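Local coordinates for niemann-Pick type C2 protein (Camponotus japonicus, PDB 3WEB) that binds oleic acid inside an immunoglobulin-like beta-sandwich and probably serves as a lipid carrier in the chemical communication of worker ants, at residues 26-31 / 125-130; 36-41 / 95-100. All blocks are in the same frame, centred on the assembly; numbering follows the deposited sequence.

Interaction 1 of 2, residues 26-31 / 125-130; sequences EKCSII and VKFPAK. With OLA (oleic acid), chain B.
Cys28 is gripped through both its backbone N and its O by strand 121-131, in a short parallel pairing: its N donates to Pro128 O at 2.8 Å, and its O accepts from Lys130 N. One step on, Ile30 N reaches Lys130 O at 2.9 Å. The same Cys28 oxygen also meets the CA of Ala129 in a C-H...O contact of 3.3 Å.

Strand 28-30 is thereby added to strand 121-131 of the mixed sheet in the ML-domain sandwich, and the disulfide from Cys28 to Cys21 ties it to the chain just before it.

The apolar contacts lie on the inward face. Cys28 CB packs against Phe127 CD2 at 4.0 Å, meeting the ring obliquely. With SG anti to the backbone N (chi1 178°), the sulfur of Cys28 stands 5.5 Å from the centroid of the Phe127 ring, again oblique to it. Beyond Cys28, the Phe127 ring puts its edge to the fatty acid, its CZ lying 3.7 Å from C11 of the oleic acid, while Ile30 CD1 touches C12 of the same lipid. An alanine in place of Phe127 would probably leave C10 and C11 of the lipid without this wall and open a gap beside CB of Cys28.

Where the lysines meet, it is their aliphatic parts that touch. Lys27 lays its CG near Pro128 CB and its CD 4.2 Å from Lys130 CB. The Lys27 chain then bends at chi4 (-58°), and Lys27 NZ donates to a water 3.1 Å away, which in turn makes a weak bond to Ala129 O. Ser29 OG is hydrogen-bonded to Glu25 OE1 and Lys132 NZ.

Interaction 2 of 2, residues 36-41 / 95-100; sequences IHVSMK and VTFFVE. With OLA (oleic acid), chain B.
The antiparallel pairing of strands 34-44 and 91-99 forms part of one wall of the lipid-binding sandwich, and its inner side chains lie directly on the oleic acid. Ile36 and Phe97 make one hydrogen-bonded pair, with Ile36 N to Phe97 O at 2.8 Å and nearly straight (174°). Val38 and Val95 make the next.

Phe97 CG stands between the backbone N and the carbonyl carbon (chi1 58°), which brings the ring across to Ile36 and Val38. Ile36 CB sits over the Phe97 ring, off towards its rim, in a CH-pi contact 4.0 Å from the centroid. Val38 CG2 meets Phe97 CE2 obliquely at 3.7 Å. The ring also touches two separate parts of the bent lipid, Phe97 CD2 at 3.5 Å from oleic acid C4 and CZ near C12. Val95 CG2 approaches C2, close to the carboxylate end.

On the other face, the His37 and Thr96 side chains run alongside each other in the same direction. Thr96 OG1 is at the edge of the imidazole, in its plane, hydrogen-bonded to His37 ND1 at 2.8 Å.

Strand 34-44 is the middle strand of its three-stranded sheet: strand 11-18 flanks it through Ile18 against Ile36, and Trp112 of strand 107-116 in the other sheet touches Val38.

Both interactions pair strands around the same oleic acid, but in different sheets of the sandwich: interaction 1 in the mixed sheet, interaction 2 in the three-stranded antiparallel one. Each is partly buried, with apolar side chains towards the lipid and polar ones on the outer face. That outer face carries lysines and a water in interaction 1, and a histidine-threonine bond between the two strands in interaction 2. Along the lipid, 26-31 / 125-130 supplies contacts near C10 to C14, whereas 36-41 / 95-100 also reaches C2 and C17. The two meet directly, Ile30 CG2 lying 3.8 Å from Val99 CG2, and strand 28-30 is followed in the chain by strand 34-44.

Interaction 1 of 2, residues 26-31 / 125-130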
loop_
_atom_site.group_PDB
_atom_site.type_symbol
_atom_site.label_atom_id
_atom_site.label_comp_id
_atom_site.label_asym_id
_atom_site.label_seq_id
_atom_site.Cartn_x
_atom_site.Cartn_y
_atom_site.Cartn_z
ATOM N N GLU A 26 -1.021 -14.872 11.394
ATOM C CA GLU A 26 -1.090 -15.614 10.135
ATOM C C GLU A 26 -1.561 -14.739 8.964
ATOM O O GLU A 26 -1.044 -14.850 7.854
ATOM C CB GLU A 26 -1.983 -16.844 10.279
ATOM C CG GLU A 26 -1.955 -17.770 9.075
ATOM C CD GLU A 26 -2.990 -18.868 9.168
ATOM O OE1 GLU A 26 -4.119 -18.588 9.629
ATOM O OE2 GLU A 26 -2.673 -20.010 8.776
ATOM N N LYS A 27 -2.545 -13.879 9.228
ATOM C CA LYS A 27 -3.062 -12.932 8.237
ATOM C C LYS A 27 -3.230 -11.572 8.902
ATOM O O LYS A 27 -3.397 -11.501 10.120
ATOM C CB LYS A 27 -4.417 -13.409 7.695
ATOM C CG LYS A 27 -4.365 -14.724 6.926
ATOM C CD LYS A 27 -5.747 -15.166 6.460
ATOM C CE LYS A 27 -5.745 -16.615 5.997
ATOM N NZ LYS A 27 -4.774 -16.857 4.890
ATOM N N CYS A 28 -3.167 -10.494 8.126
ATOM C CA CYS A 28 -3.431 -9.158 8.671
ATOM C C CYS A 28 -4.925 -8.960 8.906
ATOM O O CYS A 28 -5.688 -8.885 7.945
ATOM C CB CYS A 28 -2.904 -8.059 7.743
ATOM S SG CYS A 28 -3.247 -6.382 8.324
ATOM N N SER A 29 -5.331 -8.891 10.178
ATOM C CA SER A 29 -6.713 -8.563 10.544
ATOM C C SER A 29 -7.054 -7.135 10.134
ATOM O O SER A 29 -6.323 -6.203 10.458
ATOM C CB SER A 29 -6.936 -8.712 12.058
ATOM O OG SER A 29 -6.641 -10.023 12.500
ATOM N N ILE A 30 -8.160 -6.988 9.407
ATOM C CA ILE A 30 -8.714 -5.694 9.021
ATOM C C ILE A 30 -10.109 -5.647 9.624
ATOM O O ILE A 30 -10.989 -6.417 9.232
ATOM C CB ILE A 30 -8.770 -5.537 7.476
ATOM C CG1 ILE A 30 -7.363 -5.668 6.864
ATOM C CG2 ILE A 30 -9.469 -4.241 7.066
ATOM C CD1 ILE A 30 -6.436 -4.491 7.099
ATOM N N ILE A 31 -10.291 -4.766 10.600
ATOM C CA ILE A 31 -11.541 -4.707 11.361
ATOM C C ILE A 31 -12.534 -3.786 10.660
ATOM O O ILE A 31 -12.229 -2.623 10.399
ATOM C CB ILE A 31 -11.317 -4.216 12.814
ATOM C CG1 ILE A 31 -10.070 -4.858 13.456
ATOM C CG2 ILE A 31 -12.576 -4.413 13.655
ATOM C CD1 ILE A 31 -10.130 -6.361 13.672
ATOM N N VAL A 125 4.019 -4.240 -2.623
ATOM C CA VAL A 125 3.849 -4.918 -1.335
ATOM C C VAL A 125 2.752 -5.957 -1.491
ATOM O O VAL A 125 1.703 -5.663 -2.058
ATOM C CB VAL A 125 3.425 -3.918 -0.236
ATOM C CG1 VAL A 125 3.235 -4.626 1.101
ATOM C CG2 VAL A 125 4.443 -2.780 -0.114
ATOM N N LYS A 126 3.003 -7.168 -0.998
ATOM C CA LYS A 126 2.020 -8.242 -1.050
ATOM C C LYS A 126 1.875 -8.867 0.335
ATOM O O LYS A 126 2.867 -9.221 0.972
ATOM C CB LYS A 126 2.452 -9.299 -2.065
ATOM C CG LYS A 126 1.485 -10.450 -2.243
ATOM C CD LYS A 126 2.131 -11.498 -3.130
ATOM C CE LYS A 126 1.111 -12.408 -3.784
ATOM N NZ LYS A 126 1.834 -13.502 -4.491
ATOM N N PHE A 127 0.643 -8.981 0.811
ATOM C CA PHE A 127 0.421 -9.588 2.125
ATOM C C PHE A 127 -0.952 -10.244 2.222
ATOM O O PHE A 127 -1.880 -9.856 1.493
ATOM C CB PHE A 127 0.621 -8.549 3.240
ATOM C CG PHE A 127 -0.379 -7.432 3.223
ATOM C CD1 PHE A 127 -0.209 -6.338 2.380
ATOM C CD2 PHE A 127 -1.478 -7.463 4.071
ATOM C CE1 PHE A 127 -1.131 -5.303 2.382
ATOM C CE2 PHE A 127 -2.405 -6.441 4.075
ATOM C CZ PHE A 127 -2.230 -5.358 3.225
ATOM N N PRO A 128 -1.086 -11.260 3.097
ATOM C CA PRO A 128 -2.403 -11.861 3.308
ATOM C C PRO A 128 -3.230 -11.058 4.316
ATOM O O PRO A 128 -2.712 -10.640 5.366
ATOM C CB PRO A 128 -2.067 -13.241 3.868
ATOM C CG PRO A 128 -0.774 -13.040 4.601
ATOM C CD PRO A 128 -0.043 -11.917 3.911
ATOM N N ALA A 129 -4.505 -10.840 4.002
ATOM C CA ALA A 129 -5.393 -10.140 4.937
ATOM C C ALA A 129 -6.673 -10.912 5.227
ATOM O O ALA A 129 -7.106 -11.753 4.437
ATOM C CB ALA A 129 -5.726 -8.748 4.424
ATOM N N LYS A 130 -7.271 -10.614 6.371
ATOM C CA LYS A 130 -8.568 -11.165 6.703
ATOM C C LYS A 130 -9.459 -10.043 7.197
ATOM O O LYS A 130 -9.184 -9.431 8.229
ATOM C CB LYS A 130 -8.442 -12.274 7.744
ATOM C CG LYS A 130 -9.731 -13.061 7.942
ATOM C CD LYS A 130 -9.512 -14.259 8.844
ATOM C CE LYS A 130 -10.831 -14.939 9.160
ATOM N NZ LYS A 130 -10.649 -16.023 10.164
HETATM C C1 OLA B . -7.598 5.297 -0.822
HETATM O O1 OLA B . -6.832 5.910 -1.603
HETATM O O2 OLA B . -8.760 4.954 -1.140
HETATM C C2 OLA B . -7.104 4.964 0.569
HETATM C C3 OLA B . -7.009 3.453 0.760
HETATM C C4 OLA B . -5.664 3.053 1.354
HETATM C C5 OLA B . -4.832 2.243 0.370
HETATM C C6 OLA B . -3.802 1.374 1.080
HETATM C C7 OLA B . -4.154 -0.097 0.904
HETATM C C8 OLA B . -3.113 -1.040 1.507
HETATM C C9 OLA B . -3.311 -1.183 3.003
HETATM C C10 OLA B . -4.150 -2.054 3.573
HETATM C C11 OLA B . -5.012 -3.018 2.788
HETATM C C12 OLA B . -6.345 -3.204 3.497
HETATM C C13 OLA B . -7.501 -3.190 2.505
HETATM C C14 OLA B . -8.830 -3.064 3.239
HETATM C C15 OLA B . -9.976 -3.629 2.409
HETATM C C16 OLA B . -10.881 -2.513 1.900
HETATM C C17 OLA B . -12.220 -2.520 2.629
HETATM C C18 OLA B . -13.341 -2.054 1.724
HETATM O O HOH W 1 -5.329 -14.294 3.222
#

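Interaction 2 of 2, residues 36-41 / 95-100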
loop_
_atom_site.group_PDB
_atom_site.type_symbol
_atom_site.label_atom_id
_atom_site.label_comp_id
_atom_site.label_asym_id
_atom_site.label_seq_id
_atom_site.Cartn_x
_atom_site.Cartn_y
_atom_site.Cartn_z
ATOM N N ILE A 36 -8.643 2.412 9.822
ATOM C CA ILE A 36 -7.390 1.692 9.653
ATOM C C ILE A 36 -6.330 2.721 9.281
ATOM O O ILE A 36 -6.532 3.522 8.361
ATOM C CB ILE A 36 -7.482 0.615 8.546
ATOM C CG1 ILE A 36 -8.717 -0.286 8.731
ATOM C CG2 ILE A 36 -6.196 -0.206 8.464
ATOM C CD1 ILE A 36 -8.751 -1.074 10.025
ATOM N N HIS A 37 -5.226 2.710 10.019
ATOM C CA HIS A 37 -4.093 3.577 9.715
ATOM C C HIS A 37 -2.960 2.762 9.114
ATOM O O HIS A 37 -2.511 1.780 9.696
ATOM C CB HIS A 37 -3.630 4.305 10.973
ATOM C CG HIS A 37 -4.755 4.869 11.781
ATOM N ND1 HIS A 37 -5.529 5.924 11.345
ATOM C CD2 HIS A 37 -5.251 4.512 12.990
ATOM C CE1 HIS A 37 -6.445 6.202 12.258
ATOM N NE2 HIS A 37 -6.299 5.358 13.264
ATOM N N VAL A 38 -2.503 3.179 7.939
ATOM C CA VAL A 38 -1.464 2.443 7.212
ATOM C C VAL A 38 -0.273 3.365 7.021
ATOM O O VAL A 38 -0.447 4.529 6.661
ATOM C CB VAL A 38 -1.953 1.949 5.834
ATOM C CG1 VAL A 38 -0.838 1.219 5.082
ATOM C CG2 VAL A 38 -3.172 1.051 5.982
ATOM N N SER A 39 0.923 2.846 7.287
ATOM C CA SER A 39 2.169 3.567 7.045
ATOM C C SER A 39 3.102 2.718 6.185
ATOM O O SER A 39 3.183 1.504 6.366
ATOM C CB SER A 39 2.871 3.898 8.373
ATOM O OG SER A 39 4.180 4.406 8.144
ATOM N N MET A 40 3.803 3.357 5.248
ATOM C CA MET A 40 4.881 2.687 4.512
ATOM C C MET A 40 6.118 3.567 4.464
ATOM O O MET A 40 6.028 4.718 4.045
ATOM C CB MET A 40 4.452 2.344 3.079
ATOM C CG MET A 40 5.618 1.923 2.188
ATOM S SD MET A 40 5.158 1.215 0.587
ATOM C CE MET A 40 4.534 2.668 -0.244
ATOM N N LYS A 41 7.253 3.020 4.902
ATOM C CA LYS A 41 8.555 3.671 4.720
ATOM C C LYS A 41 9.197 3.124 3.461
ATOM O O LYS A 41 9.375 1.909 3.322
ATOM C CB LYS A 41 9.474 3.422 5.913
ATOM C CG LYS A 41 8.906 3.905 7.237
ATOM C CD LYS A 41 9.827 3.508 8.375
ATOM C CE LYS A 41 9.155 3.723 9.718
ATOM N NZ LYS A 41 10.089 3.374 10.825
ATOM N N VAL A 95 -1.859 6.907 5.457
ATOM C CA VAL A 95 -3.255 6.952 5.012
ATOM C C VAL A 95 -4.178 6.345 6.070
ATOM O O VAL A 95 -3.827 5.364 6.740
ATOM C CB VAL A 95 -3.454 6.310 3.605
ATOM C CG1 VAL A 95 -3.204 4.805 3.613
ATOM C CG2 VAL A 95 -4.830 6.623 3.030
ATOM N N THR A 96 -5.344 6.965 6.222
ATOM C CA THR A 96 -6.404 6.456 7.079
ATOM C C THR A 96 -7.620 6.219 6.200
ATOM O O THR A 96 -7.992 7.078 5.396
ATOM C CB THR A 96 -6.749 7.452 8.202
ATOM O OG1 THR A 96 -5.618 7.601 9.067
ATOM C CG2 THR A 96 -7.948 6.967 9.033
ATOM N N PHE A 97 -8.216 5.039 6.326
ATOM C CA PHE A 97 -9.492 4.773 5.678
ATOM C C PHE A 97 -10.416 4.044 6.633
ATOM O O PHE A 97 -9.961 3.348 7.543
ATOM C CB PHE A 97 -9.316 3.990 4.370
ATOM C CG PHE A 97 -8.618 2.665 4.530
ATOM C CD1 PHE A 97 -9.345 1.498 4.761
ATOM C CD2 PHE A 97 -7.233 2.576 4.423
ATOM C CE1 PHE A 97 -8.704 0.274 4.897
ATOM C CE2 PHE A 97 -6.589 1.355 4.554
ATOM C CZ PHE A 97 -7.323 0.202 4.792
ATOM N N PHE A 98 -11.713 4.217 6.418
ATOM C CA PHE A 98 -12.714 3.576 7.241
ATOM C C PHE A 98 -13.273 2.379 6.492
ATOM O O PHE A 98 -13.666 2.490 5.328
ATOM C CB PHE A 98 -13.825 4.569 7.592
ATOM C CG PHE A 98 -14.788 4.062 8.629
ATOM C CD1 PHE A 98 -14.468 4.118 9.983
ATOM C CD2 PHE A 98 -16.021 3.536 8.254
ATOM C CE1 PHE A 98 -15.356 3.651 10.941
ATOM C CE2 PHE A 98 -16.912 3.069 9.208
ATOM C CZ PHE A 98 -16.579 3.130 10.552
ATOM N N VAL A 99 -13.284 1.232 7.161
ATOM C CA VAL A 99 -13.874 0.025 6.595
ATOM C C VAL A 99 -15.335 -0.066 7.035
ATOM O O VAL A 99 -15.622 -0.204 8.225
ATOM C CB VAL A 99 -13.097 -1.243 7.013
ATOM C CG1 VAL A 99 -13.683 -2.479 6.345
ATOM C CG2 VAL A 99 -11.625 -1.105 6.658
ATOM N N GLU A 100 -16.242 0.019 6.062
ATOM C CA GLU A 100 -17.688 -0.020 6.302
ATOM C C GLU A 100 -18.174 -1.384 6.794
ATOM O O GLU A 100 -17.497 -2.398 6.606
ATOM C CB GLU A 100 -18.445 0.346 5.022
ATOM C CG GLU A 100 -18.424 1.823 4.665
ATOM C CD GLU A 100 -19.310 2.145 3.473
ATOM O OE1 GLU A 100 -20.484 1.706 3.459
ATOM O OE2 GLU A 100 -18.835 2.843 2.549
HETATM C C1 OLA B . -7.598 5.297 -0.822
HETATM O O1 OLA B . -6.832 5.910 -1.603
HETATM O O2 OLA B . -8.760 4.954 -1.140
HETATM C C2 OLA B . -7.104 4.964 0.569
HETATM C C3 OLA B . -7.009 3.453 0.760
HETATM C C4 OLA B . -5.664 3.053 1.354
HETATM C C5 OLA B . -4.832 2.243 0.370
HETATM C C6 OLA B . -3.802 1.374 1.080
HETATM C C7 OLA B . -4.154 -0.097 0.904
HETATM C C8 OLA B . -3.113 -1.040 1.507
HETATM C C9 OLA B . -3.311 -1.183 3.003
HETATM C C10 OLA B . -4.150 -2.054 3.573
HETATM C C11 OLA B . -5.012 -3.018 2.788
HETATM C C12 OLA B . -6.345 -3.204 3.497
HETATM C C13 OLA B . -7.501 -3.190 2.505
HETATM C C14 OLA B . -8.830 -3.064 3.239
HETATM C C15 OLA B . -9.976 -3.629 2.409
HETATM C C16 OLA B . -10.881 -2.513 1.900
HETATM C C17 OLA B . -12.220 -2.520 2.629
HETATM C C18 OLA B . -13.341 -2.054 1.724
#